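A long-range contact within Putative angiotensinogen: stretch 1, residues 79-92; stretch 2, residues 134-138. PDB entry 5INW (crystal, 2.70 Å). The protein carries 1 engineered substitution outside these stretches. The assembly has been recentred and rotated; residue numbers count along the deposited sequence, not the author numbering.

Stretch 1, residues 79-92: QRIASAVNGLGFRL
Stretch 2, residues 134-138: TALGF

Stretch 1 is helical throughout, its backbone held by i to i+4 hydrogen bonds such as Leu88 N to Ala84 O at 2.9 Å. Stretch 2 is the last turn of another helix and the residues that leave it, and the contact buries 343 Å² over both sides. The two run in opposite senses: Arg91 and Leu88 meet the start of stretch 2, Arg80 its end. The register is fixed where CA of Ala84 lies 5.6 Å from CA of Gly137, and CA of Ile81 6.3 Å from CA of Phe138.

Thr134, helical, points away and makes no contact. Ala135 (phi/psi -60/-44) sets its CB sideways and supplies the one hydrogen bond across the contact: Arg91 NH2 gives to Ala135 O at 3.1 Å, nearly straight at 169°, with the carbonyl at the guanidinium edge. Arg91 reaches it with chi1 m, chi2 148°, chi3 p and chi4 -143°. A methyl suits Ala135, as Leu88 CD1 packs 4.4 Å from Ala135 CB.

Leu136 (-83/-7; m, t) starts away, yet its end returns, so that its CD2 lies 4.3 Å from CD2 of buried Leu88 (t, p). Its carbonyl faces two methyl carbons: Ala84 CB sits 3.7 Å from Leu136 O, and Ile81 CD1 (t, p) 4.5 Å.

Gly137 breaks the helix at phi/psi 60/-160, a positive phi that favours glycine; its N makes a weak 3.5 Å hydrogen bond to Thr134 O. An ideal CB here would come within a tight 3.3 Å of Ala84 CB, so glycine and alanine together permit the close approach.

Phe138 (phi -114; chi1 p, chi2 67°) also starts away, but its ring swings back, CE1 standing 4.4 Å from CD of Arg80 (m, t, -146°, 104°) in an oblique approach. Here the aliphatic part of an exposed arginine meets an exposed aromatic.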

# COMPACT_ATOMS: atom_id res chain seq x y z
N GLN A 79 -12.18 10.33 -7.58
CA GLN A 79 -11.07 11.18 -7.12
C GLN A 79 -11.15 11.59 -5.64
O GLN A 79 -10.13 11.60 -4.98
CB GLN A 79 -10.92 12.41 -8.01
CG GLN A 79 -10.45 12.03 -9.41
CD GLN A 79 -10.52 13.15 -10.44
OE1 GLN A 79 -11.20 14.15 -10.24
NE2 GLN A 79 -9.85 12.96 -11.56
N ARG A 80 -12.35 11.89 -5.13
CA ARG A 80 -12.57 12.21 -3.71
C ARG A 80 -12.24 11.06 -2.78
O ARG A 80 -11.57 11.26 -1.77
CB ARG A 80 -14.00 12.68 -3.43
CG ARG A 80 -14.33 14.08 -4.00
CD ARG A 80 -15.66 14.69 -3.51
NE ARG A 80 -16.33 15.50 -4.53
CZ ARG A 80 -17.41 15.15 -5.26
NH1 ARG A 80 -18.03 13.97 -5.13
NH2 ARG A 80 -17.90 16.02 -6.16
N ILE A 81 -12.71 9.87 -3.12
CA ILE A 81 -12.41 8.67 -2.33
C ILE A 81 -10.93 8.24 -2.45
O ILE A 81 -10.34 7.77 -1.48
CB ILE A 81 -13.41 7.52 -2.61
CG1 ILE A 81 -13.09 6.25 -1.79
CG2 ILE A 81 -13.44 7.18 -4.08
CD1 ILE A 81 -13.14 6.42 -0.28
N ALA A 82 -10.33 8.46 -3.61
CA ALA A 82 -8.91 8.22 -3.81
C ALA A 82 -8.06 9.11 -2.88
O ALA A 82 -7.07 8.66 -2.31
CB ALA A 82 -8.53 8.43 -5.27
N SER A 83 -8.48 10.36 -2.70
CA SER A 83 -7.75 11.31 -1.81
C SER A 83 -8.00 11.06 -0.34
O SER A 83 -7.16 11.40 0.46
CB SER A 83 -8.11 12.76 -2.11
OG SER A 83 -9.51 12.84 -2.27
N ALA A 84 -9.15 10.47 -0.01
CA ALA A 84 -9.43 10.00 1.33
C ALA A 84 -8.48 8.91 1.67
O ALA A 84 -7.92 8.90 2.75
CB ALA A 84 -10.85 9.48 1.46
N VAL A 85 -8.33 7.97 0.74
CA VAL A 85 -7.47 6.80 0.91
C VAL A 85 -6.05 7.27 0.94
O VAL A 85 -5.29 6.81 1.76
CB VAL A 85 -7.70 5.75 -0.20
CG1 VAL A 85 -6.63 4.71 -0.24
CG2 VAL A 85 -9.03 5.06 0.03
N ASN A 86 -5.70 8.19 0.06
CA ASN A 86 -4.37 8.78 0.11
C ASN A 86 -4.16 9.47 1.44
O ASN A 86 -3.10 9.32 2.04
CB ASN A 86 -4.16 9.77 -1.02
CG ASN A 86 -4.11 9.10 -2.35
OD1 ASN A 86 -4.07 7.86 -2.46
ND2 ASN A 86 -4.13 9.89 -3.37
N GLY A 87 -5.17 10.22 1.88
CA GLY A 87 -5.14 10.89 3.17
C GLY A 87 -4.80 9.94 4.30
O GLY A 87 -3.90 10.21 5.07
N LEU A 88 -5.52 8.82 4.37
CA LEU A 88 -5.22 7.71 5.27
C LEU A 88 -3.76 7.25 5.12
O LEU A 88 -3.09 7.04 6.11
CB LEU A 88 -6.12 6.51 4.96
CG LEU A 88 -5.97 5.29 5.87
CD1 LEU A 88 -6.78 5.54 7.12
CD2 LEU A 88 -6.44 4.02 5.21
N GLY A 89 -3.29 7.07 3.87
CA GLY A 89 -1.95 6.60 3.61
C GLY A 89 -0.91 7.53 4.19
O GLY A 89 0.02 7.10 4.87
N PHE A 90 -1.07 8.83 3.90
CA PHE A 90 -0.08 9.83 4.30
C PHE A 90 -0.04 9.96 5.84
O PHE A 90 1.00 9.90 6.47
CB PHE A 90 -0.38 11.15 3.62
CG PHE A 90 -0.13 11.16 2.13
CD1 PHE A 90 1.07 10.69 1.57
CD2 PHE A 90 -1.08 11.71 1.25
CE1 PHE A 90 1.30 10.75 0.17
CE2 PHE A 90 -0.87 11.74 -0.13
CZ PHE A 90 0.31 11.26 -0.68
N ARG A 91 -1.22 10.05 6.43
CA ARG A 91 -1.32 10.00 7.87
C ARG A 91 -0.59 8.77 8.42
O ARG A 91 0.10 8.86 9.43
CB ARG A 91 -2.79 10.07 8.31
CG ARG A 91 -3.29 11.52 8.42
CD ARG A 91 -4.77 11.72 8.10
NE ARG A 91 -5.61 10.68 8.71
CZ ARG A 91 -6.71 10.13 8.17
NH1 ARG A 91 -7.19 10.51 6.97
NH2 ARG A 91 -7.35 9.16 8.84
N LEU A 92 -0.71 7.65 7.75
CA LEU A 92 -0.04 6.47 8.23
C LEU A 92 1.44 6.62 8.05
O LEU A 92 2.21 6.24 8.93
CB LEU A 92 -0.57 5.23 7.52
CG LEU A 92 0.16 3.92 7.80
CD1 LEU A 92 0.01 3.58 9.27
CD2 LEU A 92 -0.42 2.79 6.96
N THR A 134 -14.50 8.02 10.59
CA THR A 134 -13.71 9.27 10.55
C THR A 134 -12.32 8.99 9.91
O THR A 134 -11.91 9.70 9.00
CB THR A 134 -13.72 10.07 11.88
OG1 THR A 134 -13.23 9.26 12.95
CG2 THR A 134 -15.13 10.53 12.20
N ALA A 135 -11.64 7.92 10.27
CA ALA A 135 -10.39 7.66 9.61
C ALA A 135 -10.54 7.47 8.07
O ALA A 135 -9.74 8.01 7.30
CB ALA A 135 -9.68 6.50 10.25
N LEU A 136 -11.53 6.72 7.62
CA LEU A 136 -11.66 6.43 6.17
C LEU A 136 -12.34 7.50 5.29
O LEU A 136 -12.40 7.32 4.06
CB LEU A 136 -12.44 5.12 5.96
CG LEU A 136 -11.96 3.79 6.55
CD1 LEU A 136 -12.95 2.67 6.22
CD2 LEU A 136 -10.58 3.42 6.04
N GLY A 137 -12.91 8.56 5.87
CA GLY A 137 -13.54 9.63 5.09
C GLY A 137 -14.72 9.27 4.17
O GLY A 137 -15.38 8.23 4.32
N PHE A 138 -14.95 10.15 3.21
CA PHE A 138 -16.19 10.18 2.44
C PHE A 138 -15.99 9.84 0.95
O PHE A 138 -16.89 9.28 0.31
CB PHE A 138 -16.93 11.54 2.63
CG PHE A 138 -16.09 12.78 2.33
CD1 PHE A 138 -15.64 13.07 1.02
CD2 PHE A 138 -15.80 13.70 3.36
CE1 PHE A 138 -14.91 14.21 0.76
CE2 PHE A 138 -15.07 14.84 3.10
CZ PHE A 138 -14.63 15.09 1.80